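Local coordinates for hypothetical protein TM1553 (Thermotoga maritima, PDB 1VRM) that belongs to the ApbE family, whose members transfer FMN from FAD onto target proteins, and is probably a flavin-handling enzyme of this kind, at residues 112-117 with 124-129; 140-145 with 156-161; 195-200 with 205-210; 266-271 with 317-322. All coordinates share one frame; numbering follows the deposited sequence.

Contact 1: residues 112-117 with 124-129; sequences ELWGFT and RVPSRE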
loop_
_atom_site.group_PDB
_atom_site.type_symbol
_atom_site.label_atom_id
_atom_site.label_comp_id
_atom_site.label_asym_id
_atom_site.label_seq_id
_atom_site.Cartn_x
_atom_site.Cartn_y
_atom_site.Cartn_z
ATOM N N GLU A 112 9.703 1.046 13.829
ATOM C CA GLU A 112 11.103 0.900 14.230
ATOM C C GLU A 112 11.185 0.208 15.626
ATOM O O GLU A 112 11.962 -0.722 15.887
ATOM C CB GLU A 112 11.683 2.308 14.191
ATOM C CG GLU A 112 13.095 2.456 14.288
ATOM C CD GLU A 112 13.443 3.946 14.316
ATOM O OE1 GLU A 112 12.933 4.672 15.191
ATOM O OE2 GLU A 112 14.228 4.363 13.466
ATOM N N LEU A 113 10.278 0.594 16.513
ATOM C CA LEU A 113 10.223 0.039 17.838
ATOM C C LEU A 113 9.897 -1.436 17.833
ATOM O O LEU A 113 10.508 -2.216 18.531
ATOM C CB LEU A 113 9.173 0.806 18.627
ATOM C CG LEU A 113 9.117 0.662 20.140
ATOM C CD1 LEU A 113 10.336 1.375 20.771
ATOM C CD2 LEU A 113 7.769 1.191 20.646
ATOM N N TRP A 114 8.920 -1.813 17.013
ATOM C CA TRP A 114 8.509 -3.213 16.875
ATOM C C TRP A 114 9.528 -4.069 16.096
ATOM O O TRP A 114 9.468 -5.297 16.106
ATOM C CB TRP A 114 7.150 -3.262 16.133
ATOM C CG TRP A 114 6.001 -3.000 16.965
ATOM C CD1 TRP A 114 5.419 -1.789 17.215
ATOM C CD2 TRP A 114 5.219 -3.976 17.662
ATOM N NE1 TRP A 114 4.336 -1.944 18.061
ATOM C CE2 TRP A 114 4.180 -3.290 18.334
ATOM C CE3 TRP A 114 5.327 -5.378 17.810
ATOM C CZ2 TRP A 114 3.267 -3.950 19.138
ATOM C CZ3 TRP A 114 4.409 -6.020 18.558
ATOM C CH2 TRP A 114 3.402 -5.321 19.255
ATOM N N GLY A 115 10.436 -3.425 15.385
ATOM C CA GLY A 115 11.466 -4.130 14.612
ATOM C C GLY A 115 11.157 -4.378 13.144
ATOM O O GLY A 115 11.929 -5.053 12.432
ATOM N N PHE A 116 10.047 -3.851 12.661
ATOM C CA PHE A 116 9.621 -4.077 11.269
ATOM C C PHE A 116 10.578 -3.447 10.249
ATOM O O PHE A 116 10.650 -3.901 9.132
ATOM C CB PHE A 116 8.183 -3.688 11.039
ATOM C CG PHE A 116 7.225 -4.628 11.669
ATOM C CD1 PHE A 116 7.085 -5.933 11.174
ATOM C CD2 PHE A 116 6.433 -4.244 12.735
ATOM C CE1 PHE A 116 6.190 -6.778 11.747
ATOM C CE2 PHE A 116 5.556 -5.097 13.290
ATOM C CZ PHE A 116 5.436 -6.365 12.822
ATOM N N THR A 117 11.360 -2.473 10.677
ATOM C CA THR A 117 12.292 -1.770 9.802
ATOM C C THR A 117 13.721 -2.322 9.824
ATOM O O THR A 117 14.491 -2.021 8.915
ATOM C CB THR A 117 12.379 -0.303 10.232
ATOM O OG1 THR A 117 12.986 -0.221 11.521
ATOM C CG2 THR A 117 11.016 0.362 10.264
ATOM N N ARG A 124 10.329 -7.642 17.983
ATOM C CA ARG A 124 10.003 -7.837 19.385
ATOM C C ARG A 124 8.683 -7.195 19.717
ATOM O O ARG A 124 8.220 -6.348 18.980
ATOM C CB ARG A 124 11.100 -7.254 20.292
ATOM C CG ARG A 124 11.199 -5.765 20.278
ATOM C CD ARG A 124 12.335 -5.301 21.115
ATOM N NE ARG A 124 12.383 -3.867 21.021
ATOM C CZ ARG A 124 11.874 -3.040 21.921
ATOM N NH1 ARG A 124 11.331 -3.467 23.044
ATOM N NH2 ARG A 124 11.948 -1.739 21.686
ATOM N N VAL A 125 8.103 -7.601 20.843
ATOM C CA VAL A 125 6.926 -6.974 21.397
ATOM C C VAL A 125 7.387 -5.918 22.399
ATOM O O VAL A 125 7.897 -6.269 23.469
ATOM C CB VAL A 125 5.983 -7.977 22.112
ATOM C CG1 VAL A 125 4.743 -7.324 22.603
ATOM C CG2 VAL A 125 5.657 -9.194 21.167
ATOM N N PRO A 126 7.253 -4.636 22.053
ATOM C CA PRO A 126 7.667 -3.590 22.971
ATOM C C PRO A 126 6.737 -3.554 24.165
ATOM O O PRO A 126 5.605 -3.997 24.077
ATOM C CB PRO A 126 7.520 -2.306 22.125
ATOM C CG PRO A 126 7.453 -2.777 20.684
ATOM C CD PRO A 126 6.691 -4.050 20.814
ATOM N N SER A 127 7.204 -3.024 25.299
ATOM C CA SER A 127 6.288 -2.862 26.412
ATOM C C SER A 127 5.215 -1.808 26.206
ATOM O O SER A 127 5.358 -0.906 25.355
ATOM C CB SER A 127 7.093 -2.499 27.674
ATOM O OG SER A 127 7.605 -1.161 27.562
ATOM N N ARG A 128 4.151 -1.882 26.998
ATOM C CA ARG A 128 3.102 -0.879 26.970
ATOM C C ARG A 128 3.667 0.529 27.165
ATOM O O ARG A 128 3.291 1.499 26.489
ATOM C CB ARG A 128 2.058 -1.138 28.061
ATOM C CG ARG A 128 0.872 -0.230 27.921
ATOM C CD ARG A 128 -0.193 -0.507 28.974
ATOM N NE ARG A 128 -1.254 0.505 28.965
ATOM N N GLU A 129 4.549 0.648 28.143
ATOM C CA GLU A 129 5.174 1.930 28.412
ATOM C C GLU A 129 5.953 2.468 27.186
ATOM O O GLU A 129 5.857 3.661 26.866
ATOM C CB GLU A 129 6.047 1.802 29.658
ATOM C CG GLU A 129 6.818 2.961 30.012
ATOM C CD GLU A 129 7.311 2.905 31.470
ATOM O OE1 GLU A 129 7.311 1.822 32.103
ATOM O OE2 GLU A 129 7.672 3.967 31.981
HETATM O O HOH W 1 13.097 -3.534 18.107
#
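Leu113 O and Arg124 NE share one water, which donates to Leu113 O at 2.9 Å and accepts from Arg124 NE in the plane of the guanidinium group. Directly, the two segments are joined by a backbone bond from Arg124 N to Trp114 O, 3.1 Å long and fairly straight at 162°. Both acceptors belong to the last turn of helix 108-114, which ends at Gly115 in a Schellman motif. The apolar half rests on Pro126. Its CD sits over the six-membered ring of Trp114, 3.4 Å from the centroid and 9° off the normal, a close CH-pi contact. The same proline also meets Leu113, Pro126 CB lying 3.8 Å from Leu113 CD2. Trp114 reaches Pro126 with CG anti to its carbonyl carbon (chi1 -81°), and its NE1 bonds to Gly256 O, which probably helps to fix how the indole is turned. The Arg124 chain, extended from CG to NE, carries NH2 to a salt bridge with Glu130 of helix 128-135. The water and the backbone bond thus tie the segments, while Glu130 steadies the arginine from helix 128-135; proline, leucine and indole supply the apolar packing, so the helix end is held by complementary polar and apolar grips.

Contact 2: residues 140-145 with 156-161; sequences YKNVLF and NGVKID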
loop_
_atom_site.group_PDB
_atom_site.type_symbol
_atom_site.label_atom_id
_atom_site.label_comp_id
_atom_site.label_asym_id
_atom_site.label_seq_id
_atom_site.Cartn_x
_atom_site.Cartn_y
_atom_site.Cartn_z
ATOM N N TYR A 140 0.218 12.210 11.744
ATOM C CA TYR A 140 0.510 12.892 10.455
ATOM C C TYR A 140 0.570 14.397 10.553
ATOM O O TYR A 140 1.190 15.055 9.715
ATOM C CB TYR A 140 -0.498 12.519 9.369
ATOM C CG TYR A 140 -1.872 13.060 9.586
ATOM C CD1 TYR A 140 -2.759 12.438 10.470
ATOM C CD2 TYR A 140 -2.310 14.198 8.900
ATOM C CE1 TYR A 140 -4.069 12.934 10.656
ATOM C CE2 TYR A 140 -3.585 14.710 9.107
ATOM C CZ TYR A 140 -4.443 14.072 9.973
ATOM O OH TYR A 140 -5.712 14.589 10.153
ATOM N N LYS A 141 -0.106 14.967 11.537
ATOM C CA LYS A 141 -0.077 16.416 11.712
ATOM C C LYS A 141 1.307 16.965 12.083
ATOM O O LYS A 141 1.532 18.177 12.053
ATOM C CB LYS A 141 -1.138 16.860 12.720
ATOM C CG LYS A 141 -2.567 16.578 12.251
ATOM C CD LYS A 141 -3.572 16.893 13.367
ATOM C CE LYS A 141 -4.989 16.605 12.922
ATOM N NZ LYS A 141 -5.969 17.045 13.963
ATOM N N ASN A 142 2.248 16.075 12.407
ATOM C CA ASN A 142 3.625 16.439 12.722
ATOM C C ASN A 142 4.487 16.608 11.482
ATOM O O ASN A 142 5.660 16.913 11.588
ATOM C CB ASN A 142 4.232 15.412 13.660
ATOM C CG ASN A 142 3.588 15.429 14.997
ATOM O OD1 ASN A 142 3.660 16.442 15.733
ATOM N ND2 ASN A 142 2.920 14.322 15.352
ATOM N N VAL A 143 3.935 16.332 10.303
ATOM C CA VAL A 143 4.658 16.610 9.051
ATOM C C VAL A 143 4.221 17.959 8.524
ATOM O O VAL A 143 3.024 18.139 8.206
ATOM C CB VAL A 143 4.350 15.567 7.994
ATOM C CG1 VAL A 143 5.251 15.776 6.740
ATOM C CG2 VAL A 143 4.540 14.157 8.592
ATOM N N LEU A 144 5.169 18.886 8.438
ATOM C CA LEU A 144 4.891 20.273 8.015
ATOM C C LEU A 144 5.452 20.494 6.628
ATOM O O LEU A 144 6.489 19.910 6.256
ATOM C CB LEU A 144 5.537 21.261 8.972
ATOM C CG LEU A 144 5.261 21.008 10.459
ATOM C CD1 LEU A 144 5.866 22.109 11.313
ATOM C CD2 LEU A 144 3.775 20.855 10.723
ATOM N N PHE A 145 4.751 21.350 5.870
ATOM C CA PHE A 145 5.056 21.603 4.470
ATOM C C PHE A 145 5.316 23.069 4.221
ATOM O O PHE A 145 4.618 23.915 4.764
ATOM C CB PHE A 145 3.868 21.166 3.622
ATOM C CG PHE A 145 3.600 19.701 3.694
ATOM C CD1 PHE A 145 4.323 18.847 2.919
ATOM C CD2 PHE A 145 2.643 19.179 4.541
ATOM C CE1 PHE A 145 4.109 17.464 2.978
ATOM C CE2 PHE A 145 2.397 17.798 4.606
ATOM C CZ PHE A 145 3.157 16.945 3.843
ATOM N N ASN A 156 8.354 16.657 16.551
ATOM C CA ASN A 156 8.038 15.700 17.604
ATOM C C ASN A 156 8.639 14.330 17.356
ATOM O O ASN A 156 8.176 13.323 17.910
ATOM C CB ASN A 156 6.529 15.605 17.818
ATOM C CG ASN A 156 5.973 16.865 18.431
ATOM O OD1 ASN A 156 6.568 17.398 19.365
ATOM N ND2 ASN A 156 4.886 17.373 17.894
ATOM N N GLY A 157 9.722 14.283 16.603
ATOM C CA GLY A 157 10.468 13.068 16.397
ATOM C C GLY A 157 9.761 12.073 15.513
ATOM O O GLY A 157 10.169 10.903 15.445
ATOM N N VAL A 158 8.780 12.505 14.738
ATOM C CA VAL A 158 8.081 11.516 13.899
ATOM C C VAL A 158 8.991 11.063 12.753
ATOM O O VAL A 158 9.891 11.795 12.314
ATOM C CB VAL A 158 6.725 11.945 13.352
ATOM C CG1 VAL A 158 5.755 12.348 14.420
ATOM C CG2 VAL A 158 6.877 13.007 12.331
ATOM N N LYS A 159 8.724 9.860 12.272
ATOM C CA LYS A 159 9.365 9.334 11.108
ATOM C C LYS A 159 8.291 8.840 10.129
ATOM O O LYS A 159 7.310 8.210 10.515
ATOM C CB LYS A 159 10.307 8.204 11.435
ATOM C CG LYS A 159 11.547 8.679 12.253
ATOM C CD LYS A 159 12.555 7.580 12.351
ATOM C CE LYS A 159 13.952 8.024 12.813
ATOM N NZ LYS A 159 15.006 6.905 12.811
ATOM N N ILE A 160 8.515 9.131 8.863
ATOM C CA ILE A 160 7.590 8.794 7.759
ATOM C C ILE A 160 7.931 7.392 7.279
ATOM O O ILE A 160 9.105 7.048 7.092
ATOM C CB ILE A 160 7.788 9.796 6.608
ATOM C CG1 ILE A 160 7.347 11.211 7.062
ATOM C CG2 ILE A 160 7.125 9.315 5.363
ATOM C CD1 ILE A 160 7.768 12.340 6.156
ATOM N N ASP A 161 6.919 6.577 7.053
ATOM C CA ASP A 161 7.082 5.287 6.383
ATOM C C ASP A 161 5.959 5.215 5.336
ATOM O O ASP A 161 4.787 5.385 5.681
ATOM C CB ASP A 161 6.967 4.070 7.305
ATOM C CG ASP A 161 7.177 2.754 6.500
ATOM O OD1 ASP A 161 8.341 2.322 6.294
ATOM O OD2 ASP A 161 6.179 2.192 6.007
#
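The amides of Asn142 and Asn156 meet at right angles, their planes 90° apart, and one short hydrogen bond joins them. Asn156 ND2 gives it to Asn142 OD1 over 2.7 Å with an N-H...O angle of 168°. The acceptor lies close to the Asn156 amide plane, whereas the donor stands 37° out of the Asn142 carbonyl plane. The bond is therefore straight for the N-H, yet it misses the in-plane lone-pair direction of the oxygen. Asn142 holds CG anti to its carbonyl carbon, and the other end of its amide, ND2, bonds to Gly139 O. With both ends engaged, the flip and rotation of this amide are probably well defined. Val158 turns its methyls to the Asn142 stem: CG1 approaches Asn142 CB at 3.5 Å and Asn142 ND2 at 3.6 Å, and CG2 adds a contact to CB at 3.8 Å, the two side chains passing at a slant. Val143 CG1 and Ile160 CD1 meet more loosely at 4.3 Å, an apolar contact between buried residues. The 3-10 turn 140-142 leads into edge strand 143-146, which pairs with strand 151-154. Segment 156-161 runs on from that hairpin toward helix 166-181, with Ile160 also against Val154 of the hairpin and Lys159 reaching helix 108-114 through Glu112.

Contact 3: residues 195-200 with 205-210; sequences VRIIGP and YPWVIG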
loop_
_atom_site.group_PDB
_atom_site.type_symbol
_atom_site.label_atom_id
_atom_site.label_comp_id
_atom_site.label_asym_id
_atom_site.label_seq_id
_atom_site.Cartn_x
_atom_site.Cartn_y
_atom_site.Cartn_z
ATOM N N VAL A 195 -2.829 -5.010 -7.657
ATOM C CA VAL A 195 -2.817 -5.095 -9.102
ATOM C C VAL A 195 -3.342 -3.797 -9.730
ATOM O O VAL A 195 -4.337 -3.197 -9.235
ATOM C CB VAL A 195 -3.724 -6.255 -9.581
ATOM C CG1 VAL A 195 -3.736 -6.343 -11.094
ATOM C CG2 VAL A 195 -3.259 -7.623 -9.005
ATOM N N ARG A 196 -2.663 -3.340 -10.769
ATOM C CA ARG A 196 -3.148 -2.238 -11.613
ATOM C C ARG A 196 -3.281 -2.746 -13.058
ATOM O O ARG A 196 -2.343 -3.319 -13.601
ATOM C CB ARG A 196 -2.219 -1.050 -11.563
ATOM C CG ARG A 196 -2.691 0.140 -12.307
ATOM C CD ARG A 196 -3.851 0.808 -11.590
ATOM N NE ARG A 196 -4.042 2.163 -12.013
ATOM C CZ ARG A 196 -4.942 2.499 -12.883
ATOM N NH1 ARG A 196 -5.656 1.570 -13.426
ATOM N NH2 ARG A 196 -5.062 3.736 -13.260
ATOM N N ILE A 197 -4.455 -2.563 -13.651
ATOM C CA ILE A 197 -4.686 -2.970 -15.016
ATOM C C ILE A 197 -4.073 -1.906 -15.958
ATOM O O ILE A 197 -4.374 -0.706 -15.859
ATOM C CB ILE A 197 -6.169 -3.156 -15.332
ATOM C CG1 ILE A 197 -6.846 -4.121 -14.365
ATOM C CG2 ILE A 197 -6.396 -3.551 -16.783
ATOM C CD1 ILE A 197 -6.173 -5.405 -14.161
ATOM N N ILE A 198 -3.294 -2.378 -16.930
ATOM C CA ILE A 198 -2.775 -1.518 -17.983
ATOM C C ILE A 198 -3.816 -1.285 -19.069
ATOM O O ILE A 198 -4.110 -0.128 -19.447
ATOM C CB ILE A 198 -1.479 -2.045 -18.611
ATOM C CG1 ILE A 198 -0.360 -2.103 -17.580
ATOM C CG2 ILE A 198 -1.092 -1.199 -19.839
ATOM C CD1 ILE A 198 0.907 -2.881 -18.058
ATOM N N GLY A 199 -4.369 -2.392 -19.561
ATOM C CA GLY A 199 -5.461 -2.376 -20.531
ATOM C C GLY A 199 -6.090 -3.742 -20.541
ATOM O O GLY A 199 -5.511 -4.693 -20.054
ATOM N N PRO A 200 -7.281 -3.872 -21.142
ATOM C CA PRO A 200 -8.037 -5.084 -21.126
ATOM C C PRO A 200 -7.378 -6.230 -21.881
ATOM O O PRO A 200 -6.603 -6.033 -22.822
ATOM C CB PRO A 200 -9.349 -4.723 -21.799
ATOM C CG PRO A 200 -9.221 -3.430 -22.260
ATOM C CD PRO A 200 -7.953 -2.798 -21.858
ATOM N N TYR A 205 -11.184 -7.892 -23.004
ATOM C CA TYR A 205 -11.801 -8.674 -21.910
ATOM C C TYR A 205 -11.291 -8.279 -20.538
ATOM O O TYR A 205 -10.210 -7.702 -20.408
ATOM C CB TYR A 205 -11.537 -10.161 -22.086
ATOM C CG TYR A 205 -11.982 -10.687 -23.380
ATOM C CD1 TYR A 205 -13.332 -10.829 -23.644
ATOM C CD2 TYR A 205 -11.067 -11.066 -24.331
ATOM C CE1 TYR A 205 -13.768 -11.322 -24.863
ATOM C CE2 TYR A 205 -11.497 -11.575 -25.587
ATOM C CZ TYR A 205 -12.846 -11.699 -25.828
ATOM O OH TYR A 205 -13.310 -12.208 -27.031
ATOM N N PRO A 206 -12.084 -8.556 -19.511
ATOM C CA PRO A 206 -11.595 -8.347 -18.155
ATOM C C PRO A 206 -10.535 -9.361 -17.739
ATOM O O PRO A 206 -10.495 -10.497 -18.213
ATOM C CB PRO A 206 -12.875 -8.513 -17.297
ATOM C CG PRO A 206 -13.679 -9.443 -18.018
ATOM C CD PRO A 206 -13.456 -9.102 -19.505
ATOM N N TRP A 207 -9.643 -8.917 -16.873
ATOM C CA TRP A 207 -8.721 -9.782 -16.178
ATOM C C TRP A 207 -9.459 -10.377 -14.996
ATOM O O TRP A 207 -10.194 -9.693 -14.283
ATOM C CB TRP A 207 -7.493 -9.043 -15.703
ATOM C CG TRP A 207 -6.705 -8.456 -16.834
ATOM C CD1 TRP A 207 -6.850 -7.231 -17.394
ATOM C CD2 TRP A 207 -5.726 -9.135 -17.590
ATOM N NE1 TRP A 207 -5.978 -7.078 -18.425
ATOM C CE2 TRP A 207 -5.280 -8.246 -18.590
ATOM C CE3 TRP A 207 -5.165 -10.397 -17.519
ATOM C CZ2 TRP A 207 -4.313 -8.599 -19.495
ATOM C CZ3 TRP A 207 -4.197 -10.739 -18.424
ATOM C CH2 TRP A 207 -3.770 -9.833 -19.388
ATOM N N VAL A 208 -9.216 -11.654 -14.772
ATOM C CA VAL A 208 -9.892 -12.394 -13.695
ATOM C C VAL A 208 -8.926 -12.503 -12.556
ATOM O O VAL A 208 -7.823 -13.048 -12.707
ATOM C CB VAL A 208 -10.293 -13.805 -14.115
ATOM C CG1 VAL A 208 -11.147 -14.452 -12.972
ATOM C CG2 VAL A 208 -11.075 -13.759 -15.399
ATOM N N ILE A 209 -9.310 -11.951 -11.423
ATOM C CA ILE A 209 -8.418 -11.806 -10.281
ATOM C C ILE A 209 -9.018 -12.562 -9.102
ATOM O O ILE A 209 -10.176 -12.355 -8.742
ATOM C CB ILE A 209 -8.163 -10.345 -9.927
ATOM C CG1 ILE A 209 -7.536 -9.625 -11.128
ATOM C CG2 ILE A 209 -7.279 -10.247 -8.698
ATOM C CD1 ILE A 209 -7.557 -8.142 -11.070
ATOM N N GLY A 210 -8.221 -13.450 -8.540
ATOM C CA GLY A 210 -8.636 -14.238 -7.381
ATOM C C GLY A 210 -8.335 -13.523 -6.069
ATOM O O GLY A 210 -7.245 -13.033 -5.887
#
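A classic beta bulge, in which Ile198 and Gly199 both face Gly187, brings the chain to the point where Gly199 O meets Trp207. Trp207 NE1 donates to Gly199 O over 2.9 Å at an almost linear 176°. The oxygen lies in the indole plane, at the ring edge, while the donor is tilted 24° from the carbonyl plane. CG of Trp207 stands anti to its carbonyl carbon, which swings the pyrrole side of the indole toward segment 195-200. Ile197 meets that side with two methyls: CG2 and CD1 each come to 3.8 Å from Trp207 CD1. The strands these residues sit on are not hydrogen-bonded partners. Strand 195-197 belongs to the large antiparallel sheet and strand 207-210 to the two-strand sheet, and their axes run 10.2 Å apart at 170°, so side chains fill the gap. Ile209 CD1 continues the layer, 4.2 Å from Val195 CG1. Replacing Trp207 by a phenylalanine would probably leave Gly199 O without its indole donor and thin the cover over Ile197. Edge-to-face contacts with Phe188 and Tyr18 further enclose the indole. Past the bulge, where the chain has turned a corner at Ile198, Pro200 CB packs at 3.4 Å on Tyr205 O, where the connecting loop closes.

Contact 4: residues 266-271 with 317-322; sequences TIIAED and ETFKLF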
loop_
_atom_site.group_PDB
_atom_site.type_symbol
_atom_site.label_atom_id
_atom_site.label_comp_id
_atom_site.label_asym_id
_atom_site.label_seq_id
_atom_site.Cartn_x
_atom_site.Cartn_y
_atom_site.Cartn_z
ATOM N N THR A 266 -9.820 -6.088 1.007
ATOM C CA THR A 266 -9.538 -5.978 -0.424
ATOM C C THR A 266 -10.372 -4.828 -0.962
ATOM O O THR A 266 -11.586 -4.764 -0.689
ATOM C CB THR A 266 -9.950 -7.277 -1.194
ATOM O OG1 THR A 266 -9.193 -8.424 -0.690
ATOM C CG2 THR A 266 -9.746 -7.095 -2.648
ATOM N N ILE A 267 -9.710 -3.909 -1.653
ATOM C CA ILE A 267 -10.354 -2.724 -2.190
ATOM C C ILE A 267 -10.156 -2.660 -3.687
ATOM O O ILE A 267 -9.044 -2.760 -4.171
ATOM C CB ILE A 267 -9.678 -1.459 -1.641
ATOM C CG1 ILE A 267 -9.732 -1.418 -0.117
ATOM C CG2 ILE A 267 -10.191 -0.192 -2.227
ATOM C CD1 ILE A 267 -11.021 -1.330 0.424
ATOM N N ILE A 268 -11.274 -2.487 -4.381
ATOM C CA ILE A 268 -11.277 -2.126 -5.798
ATOM C C ILE A 268 -11.470 -0.621 -5.902
ATOM O O ILE A 268 -12.380 -0.050 -5.299
ATOM C CB ILE A 268 -12.420 -2.822 -6.539
ATOM C CG1 ILE A 268 -12.289 -4.344 -6.441
ATOM C CG2 ILE A 268 -12.492 -2.272 -7.973
ATOM C CD1 ILE A 268 -13.544 -5.086 -6.885
ATOM N N ALA A 269 -10.595 0.031 -6.665
ATOM C CA ALA A 269 -10.650 1.475 -6.835
ATOM C C ALA A 269 -10.171 1.889 -8.236
ATOM O O ALA A 269 -9.690 1.057 -9.016
ATOM C CB ALA A 269 -9.866 2.219 -5.780
ATOM N N GLU A 270 -10.347 3.169 -8.526
ATOM C CA GLU A 270 -9.927 3.713 -9.785
ATOM C C GLU A 270 -8.444 3.663 -10.024
ATOM O O GLU A 270 -8.006 3.580 -11.200
ATOM C CB GLU A 270 -10.439 5.146 -9.989
ATOM C CG GLU A 270 -10.327 5.603 -11.417
ATOM N N ASP A 271 -7.669 3.766 -8.942
ATOM C CA ASP A 271 -6.242 3.748 -9.051
ATOM C C ASP A 271 -5.641 3.014 -7.883
ATOM O O ASP A 271 -6.284 2.781 -6.826
ATOM C CB ASP A 271 -5.645 5.130 -9.177
ATOM C CG ASP A 271 -5.986 5.997 -8.032
ATOM O OD1 ASP A 271 -5.548 5.739 -6.920
ATOM O OD2 ASP A 271 -6.751 6.962 -8.258
ATOM N N GLU A 317 -22.195 -3.811 -1.630
ATOM C CA GLU A 317 -22.941 -4.137 -2.830
ATOM C C GLU A 317 -22.165 -3.726 -4.098
ATOM O O GLU A 317 -22.249 -4.363 -5.140
ATOM C CB GLU A 317 -24.310 -3.451 -2.784
ATOM C CG GLU A 317 -25.207 -3.990 -1.704
ATOM C CD GLU A 317 -25.530 -5.470 -1.876
ATOM O OE1 GLU A 317 -25.711 -5.937 -3.033
ATOM O OE2 GLU A 317 -25.578 -6.162 -0.841
ATOM N N THR A 318 -21.401 -2.649 -4.007
ATOM C CA THR A 318 -20.595 -2.199 -5.139
ATOM C C THR A 318 -19.529 -3.260 -5.488
ATOM O O THR A 318 -19.216 -3.471 -6.643
ATOM C CB THR A 318 -19.929 -0.803 -4.893
ATOM O OG1 THR A 318 -19.228 -0.742 -3.641
ATOM C CG2 THR A 318 -21.001 0.290 -4.980
ATOM N N PHE A 319 -18.928 -3.894 -4.480
ATOM C CA PHE A 319 -17.934 -4.929 -4.720
ATOM C C PHE A 319 -18.549 -6.065 -5.558
ATOM O O PHE A 319 -17.920 -6.555 -6.508
ATOM C CB PHE A 319 -17.367 -5.471 -3.365
ATOM C CG PHE A 319 -16.170 -6.351 -3.537
ATOM C CD1 PHE A 319 -16.299 -7.698 -3.788
ATOM C CD2 PHE A 319 -14.875 -5.801 -3.519
ATOM C CE1 PHE A 319 -15.134 -8.497 -3.986
ATOM C CE2 PHE A 319 -13.756 -6.629 -3.699
ATOM C CZ PHE A 319 -13.906 -7.951 -3.919
ATOM N N LYS A 320 -19.790 -6.437 -5.222
ATOM C CA LYS A 320 -20.496 -7.529 -5.880
ATOM C C LYS A 320 -20.633 -7.276 -7.365
ATOM O O LYS A 320 -20.674 -8.214 -8.155
ATOM C CB LYS A 320 -21.878 -7.764 -5.231
ATOM C CG LYS A 320 -21.784 -8.019 -3.700
ATOM C CD LYS A 320 -23.124 -8.441 -3.080
ATOM C CE LYS A 320 -23.065 -8.544 -1.582
ATOM N NZ LYS A 320 -24.463 -8.735 -1.030
ATOM N N LEU A 321 -20.669 -6.004 -7.781
ATOM C CA LEU A 321 -20.775 -5.696 -9.196
ATOM C C LEU A 321 -19.615 -6.262 -10.025
ATOM O O LEU A 321 -19.742 -6.447 -11.222
ATOM C CB LEU A 321 -20.862 -4.187 -9.430
ATOM C CG LEU A 321 -22.074 -3.491 -8.827
ATOM C CD1 LEU A 321 -22.012 -1.947 -8.995
ATOM C CD2 LEU A 321 -23.358 -4.079 -9.411
ATOM N N PHE A 322 -18.447 -6.424 -9.374
ATOM C CA PHE A 322 -17.210 -6.870 -10.031
ATOM C C PHE A 322 -17.018 -8.383 -9.985
ATOM O O PHE A 322 -16.054 -8.883 -10.511
ATOM C CB PHE A 322 -16.026 -6.172 -9.397
ATOM C CG PHE A 322 -16.062 -4.693 -9.586
ATOM C CD1 PHE A 322 -15.474 -4.113 -10.713
ATOM C CD2 PHE A 322 -16.663 -3.880 -8.650
ATOM C CE1 PHE A 322 -15.488 -2.753 -10.860
ATOM C CE2 PHE A 322 -16.720 -2.535 -8.826
ATOM C CZ PHE A 322 -16.147 -1.960 -9.944
#
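Ile268 lays its CG2 methyl over the ring of Phe322, 4.2 Å from the centroid and 10° off the ring normal, a CH-pi contact near the centre of the face. Its other branch goes to Phe319: Ile268 CD1 comes within 3.5 Å of Phe319 CE2. CD1 also lies 3.7 Å from Phe322 CB, so one methyl is wedged between two aromatic side chains. The first torsion (chi1 -60°) sets CG2 anti to the backbone N and CG1 beside it, and an extended chi2 (167°) carries CD1 on to the two phenylalanines. Ile268 and Phe319 cross at about a right angle, whereas Ile268 and Phe322 slide past one another in opposite directions. At the end of the patch Thr266 adds CG2, 4.2 Å from Phe319 CE2, while its OG1 bonds to Thr232. Cutting Ile268 back to an alanine would remove both branches and is likely to open a gap between Phe319 and Phe322, freeing their rings to shift. The side chains meet by apolar packing. Strand 262-269 is an inner strand of the large sheet, between strands 229-234 and 303-308. The weakly bonded helix 317-320 covers it from the side of strand 219-225, whose Ile223 touches both Ile268 and Phe319, while Ile267 and Ala269 face helix 272-296.

How the contacts relate
Followed from the N terminus, the four contacts come in series, each closing before the next opens, so none nest or cross. Contact 1 closes the short loop from helix 108-114 to helix 128-135, and contact 2 closes over the hairpin that follows. These two are joined by a salt bridge, Glu112 OE2 to Lys159 NZ at 2.7 Å. Contacts 3 and 4 lie on the opposite side of the chain's centre. Contact 3 spans a four-residue loop between two sheets; contact 4 closes a far longer excursion through helix 272-296. Both reach the large antiparallel sheet, their centres about 13 Å apart, and Arg196 packs against Glu270 and Asp271.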